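Lys-gingipain W83 (Porphyromonas gingivalis, PDB 6I9A) cleaves proteins after lysine as a secreted cysteine endopeptidase of family C25 and may act as a virulence factor in periodontal disease. Local coordinates at residues K38-L42 and L408-G412; D102-S106 and Y117-M121; D111-E115 and A350-W354; E430-V436 and K448-G453. All blocks are in the same frame, centred on the assembly; numbering follows the deposited sequence.

How the contacts relate
Contact 1 joins the gingipain catalytic domain to the C-terminal Ig-like domain. Contact 4, the terminal hairpin of the Ig-like sheet, touches it where Tyr409 CE2 meets Tyr434 CE2 at 3.8 Å, centres about 15 Å apart. Contacts 1 and 2, centres about 22 Å apart, involve the two edge strands of the four-stranded parallel sheet. Contacts 2 and 3, centres about 11 Å apart, are tied by Tyr104 OH to His351 NE2 and Ser106 O to Glu115 N, both 2.8 Å. Contact 3 supplies three ligand residues of one calcium; the Arg120 side chain of contact 2 is about 7 Å from the other, bound by Asp85, Phe254 and Glu263. Neither the nucleophile Cys249 nor His216 lies in any segment.

Contact 1: residues K38-L42 and L408-G412; sequences KGFYL and LYGTG
This is a domain-interface contact: residues 38-42, where a helix hands over to the edge strand 40-46 of the catalytic domain's parallel sheet, pack against strand 407-413 of the C-terminal Ig-like domain. The strand segments 40-42 and 408-412 do not pair; their axes approach to 8.2 Å at closest, with N-to-C directions 139° apart, and the closest CA atoms are those of Gly39 and Thr411, 6.0 Å apart. Gly39 (phi 105°, psi 18°) is the C-prime residue of a Schellman motif ending helix 25-37; a CB here would jam against the preceding carbonyl. Leu408 CD2 lies 3.6 Å from Gly39 C, and Thr411 CG2 3.7 Å from Gly39 O. Leu408 (chi1 t, chi2 p) makes the central CH-pi contact, its CD2 3.5 Å from the Tyr41 ring centroid and 3° off the normal. Tyr41 (chi1 m) reaches across to Gly410, OH to CA 3.7 Å. Water 1 bridges Tyr41 OH and Thr411 OG1, 2.8 Å from each; Tyr41 OH also bonds to Thr425 OG1. Tyr409 and Gly410 form a classic beta bulge opposite Ile402 on strand 399-404. The CA-to-CB bond of Phe40 points away from residues 408-412, and the side chain packs on strand 14-20 and helix 25-37.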
# COMPACT_ATOMS: atom_id res chain seq x y z
N LYS A 38 5.54 -13.20 -8.50
CA LYS A 38 6.36 -12.73 -7.39
C LYS A 38 6.04 -13.48 -6.08
O LYS A 38 6.62 -13.16 -5.04
CB LYS A 38 6.24 -11.21 -7.20
CG LYS A 38 4.89 -10.77 -6.60
CD LYS A 38 4.59 -9.28 -6.85
CE LYS A 38 5.65 -8.32 -6.33
NZ LYS A 38 5.77 -8.32 -4.83
N GLY A 39 5.21 -14.51 -6.14
CA GLY A 39 5.02 -15.39 -4.99
C GLY A 39 3.75 -15.23 -4.20
O GLY A 39 3.66 -15.71 -3.05
N PHE A 40 2.71 -14.58 -4.79
CA PHE A 40 1.42 -14.49 -4.08
C PHE A 40 0.56 -15.67 -4.48
O PHE A 40 0.31 -15.89 -5.68
CB PHE A 40 0.68 -13.21 -4.43
CG PHE A 40 1.21 -11.90 -3.89
CD1 PHE A 40 2.55 -11.72 -3.59
CD2 PHE A 40 0.35 -10.82 -3.72
CE1 PHE A 40 3.02 -10.48 -3.08
CE2 PHE A 40 0.85 -9.56 -3.30
CZ PHE A 40 2.14 -9.43 -2.92
N TYR A 41 0.07 -16.40 -3.49
CA TYR A 41 -0.99 -17.42 -3.71
C TYR A 41 -2.30 -16.68 -3.78
O TYR A 41 -2.75 -16.11 -2.77
CB TYR A 41 -0.97 -18.42 -2.56
CG TYR A 41 0.17 -19.41 -2.69
CD1 TYR A 41 0.07 -20.51 -3.54
CD2 TYR A 41 1.37 -19.22 -2.02
CE1 TYR A 41 1.12 -21.42 -3.68
CE2 TYR A 41 2.42 -20.13 -2.12
CZ TYR A 41 2.30 -21.22 -2.97
OH TYR A 41 3.34 -22.08 -3.10
N LEU A 42 -2.90 -16.66 -4.96
CA LEU A 42 -4.11 -15.88 -5.23
C LEU A 42 -5.35 -16.72 -5.19
O LEU A 42 -5.36 -17.83 -5.74
CB LEU A 42 -3.99 -15.32 -6.64
CG LEU A 42 -2.79 -14.35 -6.85
CD1 LEU A 42 -2.64 -14.05 -8.33
CD2 LEU A 42 -2.98 -13.04 -6.07
N LEU A 408 1.68 -20.12 -9.84
CA LEU A 408 2.72 -20.21 -8.83
C LEU A 408 2.91 -21.67 -8.44
O LEU A 408 1.95 -22.32 -8.02
CB LEU A 408 2.30 -19.36 -7.64
CG LEU A 408 3.25 -19.33 -6.47
CD1 LEU A 408 4.66 -18.85 -6.88
CD2 LEU A 408 2.70 -18.42 -5.39
N TYR A 409 4.18 -22.12 -8.41
CA TYR A 409 4.47 -23.52 -8.04
C TYR A 409 5.11 -23.61 -6.67
O TYR A 409 4.96 -24.63 -5.99
CB TYR A 409 5.45 -24.15 -9.08
CG TYR A 409 4.84 -24.56 -10.41
CD1 TYR A 409 4.22 -23.63 -11.24
CD2 TYR A 409 4.99 -25.86 -10.88
CE1 TYR A 409 3.73 -23.99 -12.50
CE2 TYR A 409 4.55 -26.22 -12.15
CZ TYR A 409 3.90 -25.29 -12.94
OH TYR A 409 3.41 -25.65 -14.17
N GLY A 410 5.87 -22.60 -6.22
CA GLY A 410 6.51 -22.72 -4.93
C GLY A 410 7.13 -21.42 -4.49
O GLY A 410 7.44 -20.56 -5.33
N THR A 411 7.32 -21.28 -3.19
CA THR A 411 7.93 -20.09 -2.60
C THR A 411 8.84 -20.45 -1.45
O THR A 411 8.65 -21.49 -0.79
CB THR A 411 6.87 -19.09 -2.08
OG1 THR A 411 6.20 -19.62 -0.94
CG2 THR A 411 5.85 -18.69 -3.13
N GLY A 412 9.77 -19.55 -1.11
CA GLY A 412 10.55 -19.68 0.09
C GLY A 412 11.20 -18.37 0.42
O GLY A 412 11.48 -17.56 -0.46
O HOH W 1 5.12 -22.21 -1.00

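Contact 2: residues D102-S106 and Y117-M121; sequences DLYYS and YTFRM
A short, weakly bonded helical turn, about 103-106, lies beside the edge strand 117-121 of the catalytic domain's parallel sheet, and a buried salt bridge from Asp102, just before the turn, ties this segment to the strand. Within the turn, Tyr105 N bonds to Asp102 O at 3.1 Å and Ser106 N weakly to Leu103 O at 3.0 Å. The strand is extended; the nearest CA atoms across the contact are those of Ser106 and Thr118, 6.4 Å apart. The ionic part is bidentate and nearly linear: Arg120 NH2 donates to Asp102 OD1 at 2.7 Å and Arg120 NE to Asp102 OD2 at 2.9 Å, both with N-H...O angles of 176°. Asp102 has chi1 m; Arg120 runs t, t, m, so its guanidinium meets the carboxylate edge-on. Arg120 NH1 also bonds to Gly84 O and Ile89 O, and the side chain packs on Phe254, a calcium ligand, placing the salt bridge beside that metal site. Packing is lighter. Arg120 NH2 lies 4.3 Å from Tyr105 CE2, at the ring edge, while Asp102 CB and Thr118 CG2 are 4.5 Å apart. Thr118 OG1 bonds to Met116 O and sits 3.0 Å from Ser106 CB; Ser106 OG, at chi1 p, turns back to bond Leu103 O at 2.8 Å.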
# COMPACT_ATOMS: atom_id res chain seq x y z
N ASP A 102 -14.61 0.49 3.68
CA ASP A 102 -14.33 -0.90 3.34
C ASP A 102 -13.92 -1.70 4.58
O ASP A 102 -13.65 -2.89 4.48
CB ASP A 102 -13.21 -1.02 2.28
CG ASP A 102 -13.65 -0.63 0.90
OD1 ASP A 102 -14.86 -0.71 0.63
OD2 ASP A 102 -12.76 -0.24 0.07
N LEU A 103 -13.89 -1.04 5.76
CA LEU A 103 -13.39 -1.74 6.95
C LEU A 103 -14.10 -3.05 7.21
O LEU A 103 -13.43 -4.02 7.64
CB LEU A 103 -13.57 -0.83 8.19
CG LEU A 103 -13.08 -1.46 9.51
CD1 LEU A 103 -11.60 -1.80 9.51
CD2 LEU A 103 -13.42 -0.56 10.68
N TYR A 104 -15.43 -3.07 7.03
CA TYR A 104 -16.17 -4.26 7.48
C TYR A 104 -16.05 -5.45 6.52
O TYR A 104 -16.41 -6.55 6.92
CB TYR A 104 -17.60 -3.86 7.80
CG TYR A 104 -17.56 -2.92 8.98
CD1 TYR A 104 -17.84 -1.56 8.83
CD2 TYR A 104 -17.13 -3.36 10.23
CE1 TYR A 104 -17.71 -0.66 9.89
CE2 TYR A 104 -16.99 -2.48 11.30
CZ TYR A 104 -17.28 -1.13 11.12
OH TYR A 104 -17.08 -0.25 12.16
N TYR A 105 -15.46 -5.26 5.36
CA TYR A 105 -15.06 -6.44 4.58
C TYR A 105 -13.86 -7.13 5.24
O TYR A 105 -13.76 -8.36 5.21
CB TYR A 105 -14.65 -6.04 3.15
CG TYR A 105 -15.80 -5.50 2.32
CD1 TYR A 105 -16.99 -6.23 2.17
CD2 TYR A 105 -15.71 -4.27 1.68
CE1 TYR A 105 -18.06 -5.72 1.42
CE2 TYR A 105 -16.76 -3.75 0.93
CZ TYR A 105 -17.94 -4.48 0.79
OH TYR A 105 -19.00 -3.98 0.08
N SER A 106 -12.95 -6.33 5.83
CA SER A 106 -11.67 -6.78 6.43
C SER A 106 -11.80 -7.17 7.90
O SER A 106 -10.99 -7.97 8.37
CB SER A 106 -10.60 -5.68 6.29
OG SER A 106 -10.73 -4.57 7.16
N TYR A 117 -4.98 -7.00 5.21
CA TYR A 117 -4.64 -5.71 4.60
C TYR A 117 -5.49 -5.52 3.37
O TYR A 117 -5.37 -6.30 2.40
CB TYR A 117 -3.18 -5.71 4.18
CG TYR A 117 -2.16 -5.43 5.26
CD1 TYR A 117 -2.47 -4.67 6.39
CD2 TYR A 117 -0.83 -5.81 5.10
CE1 TYR A 117 -1.50 -4.32 7.32
CE2 TYR A 117 0.16 -5.49 6.03
CZ TYR A 117 -0.19 -4.72 7.13
OH TYR A 117 0.76 -4.38 8.07
N THR A 118 -6.38 -4.53 3.39
CA THR A 118 -7.36 -4.32 2.36
C THR A 118 -7.07 -3.10 1.56
O THR A 118 -6.76 -2.03 2.11
CB THR A 118 -8.75 -4.22 3.04
OG1 THR A 118 -8.97 -5.46 3.75
CG2 THR A 118 -9.88 -4.01 2.07
N PHE A 119 -7.23 -3.20 0.24
CA PHE A 119 -7.08 -2.06 -0.65
C PHE A 119 -8.09 -2.20 -1.75
O PHE A 119 -8.58 -3.30 -2.03
CB PHE A 119 -5.65 -1.93 -1.18
CG PHE A 119 -5.16 -3.16 -1.93
CD1 PHE A 119 -5.37 -3.29 -3.30
CD2 PHE A 119 -4.42 -4.16 -1.27
CE1 PHE A 119 -4.85 -4.37 -3.99
CE2 PHE A 119 -3.95 -5.25 -1.97
CZ PHE A 119 -4.15 -5.34 -3.33
N ARG A 120 -8.38 -1.08 -2.41
CA ARG A 120 -9.38 -1.03 -3.46
C ARG A 120 -8.79 -0.45 -4.73
O ARG A 120 -8.37 0.71 -4.76
CB ARG A 120 -10.63 -0.25 -3.01
CG ARG A 120 -11.67 -0.05 -4.11
CD ARG A 120 -12.83 0.80 -3.65
NE ARG A 120 -13.68 0.14 -2.67
CZ ARG A 120 -14.92 -0.29 -2.93
NH1 ARG A 120 -15.38 -0.32 -4.20
NH2 ARG A 120 -15.69 -0.72 -1.96
N MET A 121 -8.76 -1.27 -5.80
CA MET A 121 -8.39 -0.85 -7.13
C MET A 121 -9.68 -0.32 -7.74
O MET A 121 -10.42 -1.06 -8.39
CB MET A 121 -7.82 -2.04 -7.91
CG MET A 121 -6.65 -2.72 -7.20
SD MET A 121 -5.08 -1.91 -7.52
CE MET A 121 -4.75 -2.69 -8.98

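Contact 3: residues D111-E115 and A350-W354; sequences DYFPE and AHYYW. With CA (calcium ion), chain G.
Helix 350-356 meets a calcium-binding loop through an aromatic cluster, with Tyr112 and His351 nearest in backbone register, CA to CA 6.3 Å. The helix starts with Ala350, whose CB lies 3.6 Å from Tyr112 OH. Next, His351 (chi1 t) lays its ring against that of Tyr112 (chi1 p) in an offset stack, centroids 4.7 Å apart and planes at 26°; His351 CA also sits over the tyrosine face, 3.9 Å from its centroid. His351 NE2 bonds to Tyr104 OH. One turn on, Trp354 N closes the helical bond to Ala350 O at 3.0 Å, and the indole (chi1 m) packs against three successive loop residues: CD1 on Tyr112 CD1 at 3.5 Å, CZ2 on Phe113 CD1 at 3.6 Å and CE3 on Pro114 CD at 3.5 Å.

The same loop binds calcium through Asp111 OD1 (2.4 Å), Phe113 O (2.3 Å) and both Glu115 OE1 and OE2 (2.5 Å each), joined by waters 2 and 3 (2.4 Å each) and Asp109 OD1. Asp111 OD1 additionally accepts from Phe113 N at 3.0 Å, which makes an Asx turn. Phe113 and Pro114 thus belong to a segment anchored both by calcium and by the helix. Beyond, Trp354 bonds to Thr337 and meets Trp330 edge-to-face on helix 325-342, while Pro114 also touches helix 103-106.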
# COMPACT_ATOMS: atom_id res chain seq x y z
N ASP A 111 -13.99 -7.06 16.76
CA ASP A 111 -13.44 -5.74 17.04
C ASP A 111 -13.33 -4.91 15.75
O ASP A 111 -13.84 -5.30 14.68
CB ASP A 111 -12.12 -5.91 17.79
CG ASP A 111 -10.99 -6.47 16.99
OD1 ASP A 111 -11.13 -6.54 15.70
OD2 ASP A 111 -9.96 -6.82 17.58
N TYR A 112 -12.66 -3.75 15.85
CA TYR A 112 -12.57 -2.89 14.66
C TYR A 112 -11.21 -2.98 13.95
O TYR A 112 -10.92 -2.20 13.02
CB TYR A 112 -12.94 -1.43 14.95
CG TYR A 112 -12.20 -0.80 16.11
CD1 TYR A 112 -10.82 -0.63 16.08
CD2 TYR A 112 -12.88 -0.39 17.25
CE1 TYR A 112 -10.12 -0.06 17.15
CE2 TYR A 112 -12.21 0.20 18.31
CZ TYR A 112 -10.82 0.35 18.26
OH TYR A 112 -10.12 0.92 19.30
N PHE A 113 -10.36 -3.92 14.38
CA PHE A 113 -9.09 -4.13 13.73
C PHE A 113 -9.23 -5.10 12.56
O PHE A 113 -9.76 -6.21 12.76
CB PHE A 113 -8.04 -4.68 14.67
CG PHE A 113 -7.62 -3.73 15.76
CD1 PHE A 113 -6.62 -2.80 15.53
CD2 PHE A 113 -8.25 -3.75 16.99
CE1 PHE A 113 -6.21 -1.92 16.55
CE2 PHE A 113 -7.84 -2.87 18.01
CZ PHE A 113 -6.83 -1.96 17.77
N PRO A 114 -8.77 -4.74 11.38
CA PRO A 114 -8.85 -5.68 10.25
C PRO A 114 -8.09 -6.97 10.48
O PRO A 114 -7.04 -6.99 11.14
CB PRO A 114 -8.17 -4.92 9.10
CG PRO A 114 -8.32 -3.47 9.48
CD PRO A 114 -8.16 -3.46 10.99
N GLU A 115 -8.58 -8.05 9.84
CA GLU A 115 -7.88 -9.35 9.76
C GLU A 115 -6.98 -9.44 8.56
O GLU A 115 -6.13 -10.34 8.55
CB GLU A 115 -8.93 -10.49 9.71
CG GLU A 115 -9.27 -11.03 11.11
CD GLU A 115 -9.73 -9.96 12.07
OE1 GLU A 115 -8.90 -9.56 12.93
OE2 GLU A 115 -10.89 -9.49 11.97
N ALA A 350 -10.15 6.06 17.91
CA ALA A 350 -9.52 5.04 17.09
C ALA A 350 -10.52 4.38 16.15
O ALA A 350 -10.14 4.10 14.99
CB ALA A 350 -8.88 3.98 17.98
N HIS A 351 -11.69 3.99 16.64
CA HIS A 351 -12.62 3.27 15.78
C HIS A 351 -12.88 4.09 14.48
O HIS A 351 -12.87 3.55 13.37
CB HIS A 351 -13.90 2.98 16.57
CG HIS A 351 -14.85 2.06 15.88
ND1 HIS A 351 -15.95 1.56 16.57
CD2 HIS A 351 -14.86 1.51 14.63
CE1 HIS A 351 -16.61 0.77 15.73
NE2 HIS A 351 -15.98 0.69 14.55
N TYR A 352 -13.15 5.38 14.65
CA TYR A 352 -13.34 6.27 13.53
C TYR A 352 -12.16 6.16 12.54
O TYR A 352 -12.36 6.08 11.34
CB TYR A 352 -13.50 7.70 14.05
CG TYR A 352 -13.76 8.74 13.00
CD1 TYR A 352 -12.74 9.24 12.21
CD2 TYR A 352 -15.02 9.33 12.88
CE1 TYR A 352 -12.96 10.26 11.29
CE2 TYR A 352 -15.25 10.36 11.96
CZ TYR A 352 -14.23 10.82 11.18
OH TYR A 352 -14.48 11.87 10.33
N TYR A 353 -10.92 6.21 13.07
CA TYR A 353 -9.73 6.16 12.18
C TYR A 353 -9.64 4.86 11.40
O TYR A 353 -9.35 4.89 10.20
CB TYR A 353 -8.42 6.44 12.94
CG TYR A 353 -8.03 7.90 12.73
CD1 TYR A 353 -6.86 8.24 12.04
CD2 TYR A 353 -8.88 8.93 13.11
CE1 TYR A 353 -6.57 9.56 11.73
CE2 TYR A 353 -8.63 10.25 12.75
CZ TYR A 353 -7.47 10.55 12.06
OH TYR A 353 -7.23 11.86 11.73
N TRP A 354 -9.95 3.71 12.04
CA TRP A 354 -9.92 2.44 11.30
C TRP A 354 -10.99 2.44 10.23
O TRP A 354 -10.75 1.86 9.17
CB TRP A 354 -10.05 1.27 12.28
CG TRP A 354 -8.80 1.06 13.10
CD1 TRP A 354 -8.56 1.50 14.38
CD2 TRP A 354 -7.59 0.44 12.64
NE1 TRP A 354 -7.29 1.16 14.76
CE2 TRP A 354 -6.65 0.51 13.71
CE3 TRP A 354 -7.19 -0.14 11.43
CZ2 TRP A 354 -5.36 -0.02 13.60
CZ3 TRP A 354 -5.93 -0.68 11.34
CH2 TRP A 354 -5.01 -0.60 12.40
CA CA G . -10.52 -8.02 13.97
O HOH W 2 -8.70 -8.05 15.52
O HOH W 3 -12.77 -7.38 13.31

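Contact 4: residues E430-V436 and K448-G453; sequences ENGNYDV and KQIQVG
Strands 432-436 and 448-452 run antiparallel, their short axes 4.4 Å apart at closest and their directions 147° apart. Gly432-Val452, Tyr434-Ile450 and Val436-Lys448 are hydrogen-bonded pairs, each joined by two N-H...O bonds of 2.8 to 2.9 Å between backbone N and O of the partners; Asn433-Gln451 and Asp435-Gln449 are non-hydrogen-bonded pairs. Gly432, at phi 163° and psi 178°, takes a conformation in which a CB would strike the preceding carbonyl. On one face, Tyr434 (chi1 m) sets CD1 3.6 Å from Val452 CG2 and meets Tyr409 edge-to-face, while its OH donates to Glu430 O at 2.7 Å; Val436 CG2 packs on Ile450 CD1 at 3.9 Å. The other face is polar: Gln449 NE2 donates to Asp435 OD2 at 2.8 Å, and water 4 donates to Asp435 OD2 (2.7 Å) and Lys448 O (2.8 Å). This is a two-stranded beta hairpin closing the Ig-like domain, with strand 446-452 at the sheet's edge and strand 399-404 flanking strand 432-439.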
# COMPACT_ATOMS: atom_id res chain seq x y z
N GLU A 430 6.73 -31.33 -15.79
CA GLU A 430 6.74 -31.12 -17.23
C GLU A 430 7.91 -30.25 -17.64
O GLU A 430 8.32 -29.34 -16.88
CB GLU A 430 5.44 -30.41 -17.68
CG GLU A 430 4.11 -31.03 -17.28
CD GLU A 430 3.90 -32.45 -17.78
OE1 GLU A 430 4.26 -32.74 -18.95
OE2 GLU A 430 3.38 -33.28 -17.00
N ASN A 431 8.40 -30.45 -18.87
CA ASN A 431 9.47 -29.61 -19.39
C ASN A 431 8.94 -28.21 -19.70
O ASN A 431 7.75 -28.02 -19.89
CB ASN A 431 10.07 -30.25 -20.66
CG ASN A 431 10.75 -31.56 -20.39
OD1 ASN A 431 11.16 -31.88 -19.26
ND2 ASN A 431 10.91 -32.35 -21.45
N GLY A 432 9.80 -27.21 -19.60
CA GLY A 432 9.41 -25.84 -19.89
C GLY A 432 10.39 -24.85 -19.33
O GLY A 432 11.36 -25.24 -18.69
N ASN A 433 10.11 -23.57 -19.60
CA ASN A 433 10.92 -22.46 -19.09
C ASN A 433 10.22 -21.93 -17.84
O ASN A 433 9.15 -21.33 -17.96
CB ASN A 433 11.10 -21.37 -20.17
CG ASN A 433 12.46 -20.71 -20.12
OD1 ASN A 433 13.30 -21.01 -19.27
ND2 ASN A 433 12.72 -19.82 -21.06
N TYR A 434 10.81 -22.17 -16.65
CA TYR A 434 10.17 -21.73 -15.41
C TYR A 434 10.67 -20.38 -14.96
O TYR A 434 11.86 -20.13 -15.01
CB TYR A 434 10.41 -22.79 -14.32
CG TYR A 434 9.58 -24.04 -14.60
CD1 TYR A 434 9.98 -24.96 -15.57
CD2 TYR A 434 8.38 -24.26 -13.95
CE1 TYR A 434 9.21 -26.08 -15.87
CE2 TYR A 434 7.60 -25.38 -14.24
CZ TYR A 434 8.00 -26.26 -15.23
OH TYR A 434 7.19 -27.33 -15.52
N ASP A 435 9.75 -19.53 -14.52
CA ASP A 435 10.12 -18.20 -14.04
C ASP A 435 10.58 -18.30 -12.59
O ASP A 435 9.96 -18.99 -11.80
CB ASP A 435 8.90 -17.25 -14.18
CG ASP A 435 8.44 -17.15 -15.63
OD1 ASP A 435 7.30 -17.59 -15.94
OD2 ASP A 435 9.25 -16.72 -16.47
N VAL A 436 11.60 -17.54 -12.27
CA VAL A 436 12.12 -17.43 -10.92
C VAL A 436 12.20 -15.97 -10.61
O VAL A 436 12.88 -15.23 -11.31
CB VAL A 436 13.50 -18.10 -10.74
CG1 VAL A 436 13.98 -17.99 -9.29
CG2 VAL A 436 13.47 -19.56 -11.18
N LYS A 448 14.12 -13.93 -13.60
CA LYS A 448 14.95 -14.84 -14.41
C LYS A 448 14.15 -16.08 -14.77
O LYS A 448 12.96 -16.19 -14.40
CB LYS A 448 16.22 -15.21 -13.62
CG LYS A 448 17.16 -14.04 -13.35
CD LYS A 448 17.83 -13.51 -14.66
CE LYS A 448 18.62 -12.25 -14.40
NZ LYS A 448 19.41 -11.86 -15.61
N GLN A 449 14.77 -16.97 -15.54
CA GLN A 449 14.12 -18.22 -15.92
C GLN A 449 15.12 -19.33 -15.81
O GLN A 449 16.34 -19.13 -15.89
CB GLN A 449 13.54 -18.16 -17.36
CG GLN A 449 12.36 -17.22 -17.52
CD GLN A 449 11.74 -17.32 -18.90
OE1 GLN A 449 12.44 -17.32 -19.93
NE2 GLN A 449 10.42 -17.39 -18.95
N ILE A 450 14.60 -20.54 -15.52
CA ILE A 450 15.41 -21.77 -15.52
C ILE A 450 14.73 -22.78 -16.44
O ILE A 450 13.52 -23.04 -16.27
CB ILE A 450 15.64 -22.37 -14.12
CG1 ILE A 450 16.31 -21.34 -13.18
CG2 ILE A 450 16.45 -23.70 -14.21
CD1 ILE A 450 16.49 -21.91 -11.75
N GLN A 451 15.49 -23.34 -17.40
CA GLN A 451 14.95 -24.31 -18.35
C GLN A 451 14.97 -25.72 -17.79
O GLN A 451 16.00 -26.18 -17.29
CB GLN A 451 15.72 -24.24 -19.69
CG GLN A 451 15.26 -25.26 -20.74
CD GLN A 451 13.79 -25.19 -21.09
OE1 GLN A 451 13.13 -24.15 -20.96
NE2 GLN A 451 13.24 -26.30 -21.55
N VAL A 452 13.81 -26.40 -17.87
CA VAL A 452 13.61 -27.79 -17.45
C VAL A 452 13.36 -28.63 -18.72
O VAL A 452 12.45 -28.32 -19.49
CB VAL A 452 12.45 -27.91 -16.43
CG1 VAL A 452 12.11 -29.37 -16.15
CG2 VAL A 452 12.79 -27.19 -15.12
N GLY A 453 14.17 -29.66 -18.92
CA GLY A 453 14.06 -30.55 -20.07
C GLY A 453 14.59 -29.96 -21.36
O GLY A 453 15.22 -28.90 -21.35
O HOH W 4 10.92 -14.74 -15.63